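Local coordinates for DUF2235 domain-containing protein (Pseudomonas aeruginosa, PDB 4O5P) that acts as the type VI secretion phospholipase effector Tle1, probably hydrolysing membrane phospholipids through an alpha/beta-hydrolase-type catalytic domain, at residues Cys89-His97 against Ser403-Tyr411; Thr481-Leu492 against Leu575-Tyr586. All blocks are in the same frame, centred on the assembly; numbering follows the deposited sequence.

How the interactions relate
From the N terminus, the chain first makes helix 91-97 and then runs through most of the catalytic core, strands 225-236, 270-280 and 331-336 included, before helix 403-416 returns to it. Interaction 1 thus closes a loop of 305 residues and ties two helices together beside the central mixed sheet. Interaction 2 opens at the C-terminal end of helix 469-487 and closes 82 residues later, after a strand-free passage of which about half is helix. It joins that helix end and the turn after it to helix 571-587, both within the Tle1-like C-terminal family region. The two contacts follow in series and neither nest nor cross. The centres of interactions 1 and 2 are 31 Å apart.

Interaction 1 (Cys89-His97 against Ser403-Tyr411); sequences CSNVARLIH and SQIALQHMY
With CG of N91 set beside its own backbone N (chi1 -70°) and CG of L407 opposite its backbone N (chi1 165°), the N91 amide crosses the L407 side chain at a slant, OD1 of N91 being 3.4 Å from CB of L407. The amide nitrogen ND2 of N91 donates to S403 O at 3.0 Å, with an N-H...O angle of 153°. This carbonyl also accepts the helical bond from L407 N, and the two donors approach from opposite faces of its plane. The other end of the amide is held by a water, which donates to N91 OD1 (2.9 Å) and Q404 OE1 (2.7 Å) and accepts from S403 OG (2.6 Å). Both ends of N91 are therefore held, which should fix its rotation. Q404 OE1 also sits above the guanidinium plane of R94, but its 3.4 Å approach to R94 NH1 has poor hydrogen-bond geometry; NE2 of Q404 donates to S448 O instead. R94 turns NE and NH2 side-on to a single acceptor, C89 O, and NH1 to E446 O. Further along, the contact becomes apolar: the L95 and L407 side chains run antiparallel past one another, CG of L95 near CD1 of L407, while CD1 of L95 meets CG of M410 at 3.7 Å and its CD2 branch packs beside CB of Y411. F280 of strand 270-280 touches N91, L95 and M410 alike, so the helix pair rests against the sheet. Such helices flanking a largely parallel central sheet, with M410 near a probable nucleophile elbow, are consistent with the alpha/beta-hydrolase fold.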
loop_
_atom_site.group_PDB
_atom_site.type_symbol
_atom_site.label_atom_id
_atom_site.label_comp_id
_atom_site.label_asym_id
_atom_site.label_seq_id
_atom_site.Cartn_x
_atom_site.Cartn_y
_atom_site.Cartn_z
ATOM N N CYS A 89 -8.133 9.796 -9.621
ATOM C CA CYS A 89 -7.643 8.451 -9.927
ATOM C C CYS A 89 -6.157 8.321 -9.575
ATOM O O CYS A 89 -5.369 9.218 -9.877
ATOM C CB CYS A 89 -7.795 8.172 -11.434
ATOM S SG CYS A 89 -9.474 8.350 -12.096
ATOM N N SER A 90 -5.772 7.197 -8.975
ATOM C CA SER A 90 -4.359 6.920 -8.704
ATOM C C SER A 90 -3.624 6.560 -9.987
ATOM O O SER A 90 -4.237 6.405 -11.049
ATOM C CB SER A 90 -4.222 5.758 -7.731
ATOM O OG SER A 90 -4.512 4.510 -8.357
ATOM N N ASN A 91 -2.308 6.392 -9.894
ATOM C CA ASN A 91 -1.562 5.937 -11.053
ATOM C C ASN A 91 -1.872 4.500 -11.466
ATOM O O ASN A 91 -1.788 4.171 -12.649
ATOM C CB ASN A 91 -0.069 6.135 -10.853
ATOM C CG ASN A 91 0.317 7.582 -10.881
ATOM O OD1 ASN A 91 -0.429 8.417 -11.391
ATOM N ND2 ASN A 91 1.487 7.896 -10.334
ATOM N N VAL A 92 -2.236 3.650 -10.508
ATOM C CA VAL A 92 -2.679 2.308 -10.854
ATOM C C VAL A 92 -3.928 2.376 -11.733
ATOM O O VAL A 92 -4.010 1.707 -12.766
ATOM C CB VAL A 92 -2.921 1.441 -9.603
ATOM C CG1 VAL A 92 -3.620 0.149 -9.968
ATOM C CG2 VAL A 92 -1.580 1.149 -8.903
ATOM N N ALA A 93 -4.886 3.202 -11.335
ATOM C CA ALA A 93 -6.129 3.306 -12.084
ATOM C C ALA A 93 -5.850 3.920 -13.447
ATOM O O ALA A 93 -6.413 3.485 -14.449
ATOM C CB ALA A 93 -7.161 4.111 -11.319
ATOM N N ARG A 94 -4.962 4.913 -13.488
ATOM C CA ARG A 94 -4.570 5.520 -14.758
ATOM C C ARG A 94 -3.962 4.491 -15.713
ATOM O O ARG A 94 -4.340 4.436 -16.879
ATOM C CB ARG A 94 -3.643 6.728 -14.529
ATOM C CG ARG A 94 -4.379 7.925 -13.928
ATOM C CD ARG A 94 -3.445 9.002 -13.400
ATOM N NE ARG A 94 -4.156 9.840 -12.438
ATOM C CZ ARG A 94 -4.733 11.006 -12.734
ATOM N NH1 ARG A 94 -4.653 11.503 -13.964
ATOM N NH2 ARG A 94 -5.359 11.693 -11.792
ATOM N N LEU A 95 -3.071 3.643 -15.209
ATOM C CA LEU A 95 -2.437 2.612 -16.030
ATOM C C LEU A 95 -3.411 1.529 -16.495
ATOM O O LEU A 95 -3.244 0.965 -17.591
ATOM C CB LEU A 95 -1.272 1.973 -15.269
ATOM C CG LEU A 95 -0.075 2.901 -15.102
ATOM C CD1 LEU A 95 0.932 2.301 -14.134
ATOM C CD2 LEU A 95 0.558 3.183 -16.471
ATOM N N ILE A 96 -4.414 1.242 -15.658
ATOM C CA ILE A 96 -5.480 0.320 -16.039
ATOM C C ILE A 96 -6.381 0.927 -17.138
ATOM O O ILE A 96 -6.708 0.259 -18.114
ATOM C CB ILE A 96 -6.292 -0.128 -14.808
ATOM C CG1 ILE A 96 -5.439 -1.053 -13.926
ATOM C CG2 ILE A 96 -7.564 -0.850 -15.240
ATOM C CD1 ILE A 96 -5.051 -2.353 -14.625
ATOM N N HIS A 97 -6.757 2.194 -16.985
ATOM C CA HIS A 97 -7.518 2.907 -18.002
ATOM C C HIS A 97 -6.800 2.867 -19.358
ATOM O O HIS A 97 -7.440 2.750 -20.399
ATOM C CB HIS A 97 -7.696 4.380 -17.615
ATOM C CG HIS A 97 -8.462 4.602 -16.350
ATOM N ND1 HIS A 97 -8.427 5.797 -15.661
ATOM C CD2 HIS A 97 -9.301 3.795 -15.659
ATOM C CE1 HIS A 97 -9.210 5.714 -14.600
ATOM N NE2 HIS A 97 -9.743 4.507 -14.571
ATOM N N SER A 403 2.639 13.484 -9.065
ATOM C CA SER A 403 2.507 12.060 -9.354
ATOM C C SER A 403 2.458 11.723 -10.850
ATOM O O SER A 403 2.562 10.561 -11.220
ATOM C CB SER A 403 1.263 11.509 -8.668
ATOM O OG SER A 403 0.142 12.304 -8.978
ATOM N N GLN A 404 2.284 12.732 -11.695
ATOM C CA GLN A 404 2.288 12.511 -13.141
ATOM C C GLN A 404 3.647 12.098 -13.688
ATOM O O GLN A 404 3.715 11.518 -14.780
ATOM C CB GLN A 404 1.755 13.747 -13.888
ATOM C CG GLN A 404 0.283 14.078 -13.572
ATOM C CD GLN A 404 -0.698 13.063 -14.148
ATOM O OE1 GLN A 404 -1.352 12.309 -13.414
ATOM N NE2 GLN A 404 -0.818 13.052 -15.470
ATOM N N ILE A 405 4.728 12.371 -12.956
ATOM C CA ILE A 405 6.056 12.011 -13.481
ATOM C C ILE A 405 6.268 10.513 -13.308
ATOM O O ILE A 405 6.496 9.768 -14.284
ATOM C CB ILE A 405 7.213 12.809 -12.791
ATOM C CG1 ILE A 405 6.951 14.312 -12.842
ATOM C CG2 ILE A 405 8.560 12.487 -13.430
ATOM C CD1 ILE A 405 6.891 14.880 -14.253
ATOM N N ALA A 406 6.165 10.065 -12.059
ATOM C CA ALA A 406 6.229 8.637 -11.762
ATOM C C ALA A 406 5.294 7.851 -12.684
ATOM O O ALA A 406 5.668 6.794 -13.199
ATOM C CB ALA A 406 5.894 8.380 -10.317
ATOM N N LEU A 407 4.094 8.382 -12.919
ATOM C CA LEU A 407 3.126 7.707 -13.801
ATOM C C LEU A 407 3.737 7.475 -15.179
ATOM O O LEU A 407 3.779 6.332 -15.686
ATOM C CB LEU A 407 1.849 8.543 -13.931
ATOM C CG LEU A 407 0.882 8.189 -15.057
ATOM C CD1 LEU A 407 0.241 6.827 -14.801
ATOM C CD2 LEU A 407 -0.171 9.249 -15.165
ATOM N N GLN A 408 4.251 8.542 -15.772
ATOM C CA GLN A 408 4.830 8.397 -17.099
ATOM C C GLN A 408 6.000 7.424 -17.040
ATOM O O GLN A 408 6.169 6.559 -17.928
ATOM C CB GLN A 408 5.247 9.756 -17.670
ATOM C CG GLN A 408 4.069 10.579 -18.185
ATOM C CD GLN A 408 4.478 11.636 -19.212
ATOM O OE1 GLN A 408 5.647 11.732 -19.595
ATOM N NE2 GLN A 408 3.507 12.437 -19.662
ATOM N N HIS A 409 6.767 7.510 -15.961
ATOM C CA HIS A 409 7.953 6.682 -15.877
ATOM C C HIS A 409 7.484 5.230 -15.895
ATOM O O HIS A 409 8.024 4.398 -16.650
ATOM C CB HIS A 409 8.767 7.025 -14.622
ATOM C CG HIS A 409 10.006 6.203 -14.445
ATOM N ND1 HIS A 409 10.847 6.356 -13.363
ATOM C CD2 HIS A 409 10.546 5.215 -15.204
ATOM C CE1 HIS A 409 11.845 5.494 -13.460
ATOM N NE2 HIS A 409 11.681 4.786 -14.564
HETATM N N MSE A 410 6.425 4.949 -15.130
HETATM C CA MSE A 410 6.027 3.570 -14.935
HETATM C C MSE A 410 5.530 3.099 -16.279
HETATM O O MSE A 410 5.861 1.988 -16.732
HETATM C CB MSE A 410 4.929 3.440 -13.859
HETATM C CG MSE A 410 4.580 1.981 -13.570
HETATM SE SE MSE A 410 6.070 1.051 -12.711
HETATM C CE MSE A 410 5.703 1.641 -10.903
ATOM N N TYR A 411 4.812 3.997 -16.956
ATOM C CA TYR A 411 4.244 3.668 -18.243
ATOM C C TYR A 411 5.367 3.216 -19.161
ATOM O O TYR A 411 5.291 2.137 -19.777
ATOM C CB TYR A 411 3.521 4.887 -18.818
ATOM C CG TYR A 411 2.998 4.685 -20.211
ATOM C CD1 TYR A 411 1.729 4.171 -20.433
ATOM C CD2 TYR A 411 3.774 5.023 -21.311
ATOM C CE1 TYR A 411 1.251 3.998 -21.734
ATOM C CE2 TYR A 411 3.315 4.853 -22.590
ATOM C CZ TYR A 411 2.064 4.341 -22.806
ATOM O OH TYR A 411 1.639 4.178 -24.111
HETATM O O HOH W 1 -1.149 11.187 -10.947
#

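Interaction 2 (Thr481-Leu492 against Leu575-Tyr586); sequences TAWRIDRYAGGL and LLGAAAEFAHDY
The ring of F582 is covered on both faces: CB of R484 stands over one, 3.5 Å from the ring centroid, and CB of Y586 from its own helix over the other. At the F582 edge lies CB of A489, 4.0 Å from CE2. The ring of Y586 takes CG1 of I485 over one face, a CH-pi contact of 3.9 Å to the centroid, while CD1 of I485 reaches CE1 of Y586 at 3.5 Å. Y488 receives CB of A579 over a face, 3.6 Å from its CG, and CB of F582 at its edge. With CG opposite the backbone N (chi1 178°), F582 reaches across to helix 469-487, its CE2 close to the R484 carbonyl, whose oxygen accepts from both Y488 N and A489 N where that helix ends. Beyond the turn, CD2 of L492 settles on CB of A579 (3.9 Å) and L575. The polar ends turn elsewhere: Y488 OH bonds D661 and R484 NH1 bonds Q340. The short helix axes cross steeply, at -106°, and helix 616-637 borders the same crossing, with I626 against T481 and Y634 against I485.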
loop_
_atom_site.group_PDB
_atom_site.type_symbol
_atom_site.label_atom_id
_atom_site.label_comp_id
_atom_site.label_asym_id
_atom_site.label_seq_id
_atom_site.Cartn_x
_atom_site.Cartn_y
_atom_site.Cartn_z
ATOM N N THR A 481 12.584 19.091 5.704
ATOM C CA THR A 481 12.678 19.763 7.005
ATOM C C THR A 481 13.120 21.216 6.809
ATOM O O THR A 481 12.505 22.140 7.354
ATOM C CB THR A 481 13.686 19.060 7.938
ATOM O OG1 THR A 481 13.211 17.743 8.264
ATOM C CG2 THR A 481 13.868 19.866 9.242
ATOM N N ALA A 482 14.192 21.410 6.034
ATOM C CA ALA A 482 14.682 22.754 5.716
ATOM C C ALA A 482 13.576 23.631 5.138
ATOM O O ALA A 482 13.436 24.784 5.534
ATOM C CB ALA A 482 15.872 22.691 4.755
ATOM N N TRP A 483 12.783 23.086 4.216
ATOM C CA TRP A 483 11.650 23.834 3.660
ATOM C C TRP A 483 10.590 24.181 4.710
ATOM O O TRP A 483 10.032 25.282 4.694
ATOM C CB TRP A 483 11.003 23.042 2.527
ATOM C CG TRP A 483 9.765 23.672 1.936
ATOM C CD1 TRP A 483 9.710 24.536 0.877
ATOM C CD2 TRP A 483 8.406 23.438 2.332
ATOM N NE1 TRP A 483 8.391 24.857 0.594
ATOM C CE2 TRP A 483 7.577 24.205 1.480
ATOM C CE3 TRP A 483 7.810 22.671 3.343
ATOM C CZ2 TRP A 483 6.187 24.223 1.605
ATOM C CZ3 TRP A 483 6.431 22.679 3.457
ATOM C CH2 TRP A 483 5.635 23.448 2.590
ATOM N N ARG A 484 10.312 23.242 5.614
ATOM C CA ARG A 484 9.364 23.492 6.705
ATOM C C ARG A 484 9.865 24.547 7.686
ATOM O O ARG A 484 9.058 25.271 8.255
ATOM C CB ARG A 484 9.030 22.209 7.484
ATOM C CG ARG A 484 8.227 21.190 6.711
ATOM C CD ARG A 484 8.222 19.827 7.427
ATOM N NE ARG A 484 7.591 18.847 6.546
ATOM C CZ ARG A 484 7.921 17.567 6.509
ATOM N NH1 ARG A 484 8.855 17.096 7.323
ATOM N NH2 ARG A 484 7.306 16.766 5.664
ATOM N N ILE A 485 11.176 24.637 7.906
ATOM C CA ILE A 485 11.676 25.644 8.856
ATOM C C ILE A 485 11.216 27.052 8.413
ATOM O O ILE A 485 10.878 27.908 9.244
ATOM C CB ILE A 485 13.214 25.592 9.023
ATOM C CG1 ILE A 485 13.637 24.298 9.727
ATOM C CG2 ILE A 485 13.721 26.792 9.831
ATOM C CD1 ILE A 485 15.136 24.015 9.600
ATOM N N ASP A 486 11.188 27.285 7.104
ATOM C CA ASP A 486 10.663 28.554 6.618
ATOM C C ASP A 486 9.143 28.570 6.493
ATOM O O ASP A 486 8.500 29.425 7.085
ATOM C CB ASP A 486 11.324 28.995 5.312
ATOM C CG ASP A 486 10.887 30.376 4.892
ATOM O OD1 ASP A 486 9.874 30.485 4.157
ATOM O OD2 ASP A 486 11.544 31.357 5.313
ATOM N N ARG A 487 8.558 27.637 5.740
ATOM C CA ARG A 487 7.122 27.703 5.465
ATOM C C ARG A 487 6.197 27.377 6.658
ATOM O O ARG A 487 5.057 27.823 6.687
ATOM C CB ARG A 487 6.750 26.805 4.275
ATOM C CG ARG A 487 6.761 27.498 2.907
ATOM C CD ARG A 487 8.154 27.970 2.443
ATOM N NE ARG A 487 8.074 28.401 1.040
ATOM C CZ ARG A 487 8.387 29.617 0.598
ATOM N NH1 ARG A 487 8.835 30.554 1.441
ATOM N NH2 ARG A 487 8.239 29.903 -0.684
ATOM N N TYR A 488 6.675 26.585 7.616
ATOM C CA TYR A 488 5.849 26.211 8.769
ATOM C C TYR A 488 6.365 26.893 10.025
ATOM O O TYR A 488 5.593 27.504 10.753
ATOM C CB TYR A 488 5.848 24.697 9.016
ATOM C CG TYR A 488 5.063 23.850 8.035
ATOM C CD1 TYR A 488 4.399 24.420 6.950
ATOM C CD2 TYR A 488 4.981 22.471 8.213
ATOM C CE1 TYR A 488 3.688 23.638 6.061
ATOM C CE2 TYR A 488 4.281 21.684 7.337
ATOM C CZ TYR A 488 3.631 22.272 6.260
ATOM O OH TYR A 488 2.917 21.499 5.391
ATOM N N ALA A 489 7.663 26.778 10.302
ATOM C CA ALA A 489 8.178 27.393 11.532
ATOM C C ALA A 489 8.161 28.907 11.391
ATOM O O ALA A 489 8.050 29.628 12.390
ATOM C CB ALA A 489 9.575 26.904 11.862
ATOM N N GLY A 490 8.266 29.384 10.153
ATOM C CA GLY A 490 8.267 30.817 9.892
ATOM C C GLY A 490 6.876 31.415 9.788
ATOM O O GLY A 490 6.720 32.579 9.390
ATOM N N GLY A 491 5.869 30.627 10.161
ATOM C CA GLY A 491 4.478 31.062 10.115
ATOM C C GLY A 491 3.804 30.816 8.772
ATOM O O GLY A 491 3.963 31.594 7.837
ATOM N N LEU A 492 3.028 29.739 8.683
ATOM C CA LEU A 492 2.405 29.334 7.420
ATOM C C LEU A 492 1.356 30.294 6.842
ATOM O O LEU A 492 1.265 30.445 5.622
ATOM C CB LEU A 492 1.782 27.949 7.573
ATOM C CG LEU A 492 1.183 27.341 6.311
ATOM C CD1 LEU A 492 2.244 27.243 5.238
ATOM C CD2 LEU A 492 0.638 25.966 6.632
ATOM N N LEU A 575 -3.442 21.944 7.501
ATOM C CA LEU A 575 -2.100 22.471 7.240
ATOM C C LEU A 575 -1.627 23.421 8.343
ATOM O O LEU A 575 -0.500 23.296 8.811
ATOM C CB LEU A 575 -1.986 23.120 5.852
ATOM C CG LEU A 575 -2.026 22.180 4.654
ATOM C CD1 LEU A 575 -2.202 22.973 3.379
ATOM C CD2 LEU A 575 -0.765 21.329 4.577
ATOM N N LEU A 576 -2.489 24.337 8.782
ATOM C CA LEU A 576 -2.159 25.193 9.936
ATOM C C LEU A 576 -1.848 24.405 11.225
ATOM O O LEU A 576 -0.906 24.738 11.953
ATOM C CB LEU A 576 -3.273 26.216 10.190
ATOM C CG LEU A 576 -3.485 27.315 9.148
ATOM C CD1 LEU A 576 -4.652 28.198 9.567
ATOM C CD2 LEU A 576 -2.218 28.156 8.989
ATOM N N GLY A 577 -2.624 23.358 11.493
ATOM C CA GLY A 577 -2.384 22.519 12.658
ATOM C C GLY A 577 -1.032 21.829 12.589
ATOM O O GLY A 577 -0.237 21.885 13.537
ATOM N N ALA A 578 -0.778 21.170 11.460
ATOM C CA ALA A 578 0.507 20.533 11.197
ATOM C C ALA A 578 1.678 21.506 11.325
ATOM O O ALA A 578 2.708 21.175 11.907
ATOM C CB ALA A 578 0.497 19.910 9.808
ATOM N N ALA A 579 1.523 22.700 10.767
ATOM C CA ALA A 579 2.558 23.720 10.854
ATOM C C ALA A 579 2.820 24.136 12.298
ATOM O O ALA A 579 3.972 24.341 12.685
ATOM C CB ALA A 579 2.197 24.917 10.003
ATOM N N ALA A 580 1.771 24.233 13.108
ATOM C CA ALA A 580 1.981 24.580 14.515
ATOM C C ALA A 580 2.732 23.453 15.229
ATOM O O ALA A 580 3.570 23.710 16.126
ATOM C CB ALA A 580 0.660 24.887 15.210
ATOM N N GLU A 581 2.419 22.212 14.831
ATOM C CA GLU A 581 3.118 21.034 15.354
ATOM C C GLU A 581 4.602 21.040 15.020
ATOM O O GLU A 581 5.446 20.977 15.924
ATOM C CB GLU A 581 2.475 19.734 14.854
ATOM C CG GLU A 581 1.145 19.453 15.498
ATOM C CD GLU A 581 0.587 18.124 15.095
ATOM O OE1 GLU A 581 0.952 17.626 14.018
ATOM O OE2 GLU A 581 -0.229 17.578 15.852
ATOM N N PHE A 582 4.915 21.101 13.726
ATOM C CA PHE A 582 6.297 21.214 13.287
ATOM C C PHE A 582 7.028 22.329 14.020
ATOM O O PHE A 582 8.144 22.131 14.501
ATOM C CB PHE A 582 6.404 21.472 11.786
ATOM C CG PHE A 582 7.817 21.643 11.326
ATOM C CD1 PHE A 582 8.606 20.536 11.065
ATOM C CD2 PHE A 582 8.376 22.902 11.196
ATOM C CE1 PHE A 582 9.915 20.693 10.667
ATOM C CE2 PHE A 582 9.691 23.061 10.795
ATOM C CZ PHE A 582 10.462 21.959 10.535
ATOM N N ALA A 583 6.399 23.500 14.105
ATOM C CA ALA A 583 7.023 24.639 14.787
ATOM C C ALA A 583 7.383 24.306 16.235
ATOM O O ALA A 583 8.519 24.538 16.670
ATOM C CB ALA A 583 6.112 25.861 14.719
ATOM N N HIS A 584 6.408 23.772 16.978
ATOM C CA HIS A 584 6.653 23.342 18.355
ATOM C C HIS A 584 7.830 22.363 18.460
ATOM O O HIS A 584 8.765 22.574 19.261
ATOM C CB HIS A 584 5.399 22.699 18.949
ATOM C CG HIS A 584 5.560 22.272 20.377
ATOM N ND1 HIS A 584 5.687 20.952 20.749
ATOM C CD2 HIS A 584 5.637 22.994 21.520
ATOM C CE1 HIS A 584 5.818 20.878 22.061
ATOM N NE2 HIS A 584 5.800 22.102 22.553
ATOM N N ASP A 585 7.785 21.298 17.658
ATOM C CA ASP A 585 8.853 20.298 17.666
ATOM C C ASP A 585 10.214 20.928 17.370
ATOM O O ASP A 585 11.226 20.584 17.988
ATOM C CB ASP A 585 8.585 19.198 16.624
ATOM C CG ASP A 585 7.426 18.292 17.000
ATOM O OD1 ASP A 585 6.919 18.398 18.139
ATOM O OD2 ASP A 585 7.019 17.468 16.149
ATOM N N TYR A 586 10.249 21.843 16.414
ATOM C CA TYR A 586 11.532 22.360 15.954
ATOM C C TYR A 586 12.099 23.361 16.965
ATOM O O TYR A 586 13.312 23.470 17.114
ATOM C CB TYR A 586 11.393 22.993 14.566
ATOM C CG TYR A 586 12.670 23.633 14.061
ATOM C CD1 TYR A 586 13.695 22.861 13.530
ATOM C CD2 TYR A 586 12.847 25.003 14.126
ATOM C CE1 TYR A 586 14.874 23.441 13.070
ATOM C CE2 TYR A 586 14.015 25.595 13.670
ATOM C CZ TYR A 586 15.018 24.818 13.145
ATOM O OH TYR A 586 16.166 25.432 12.703
#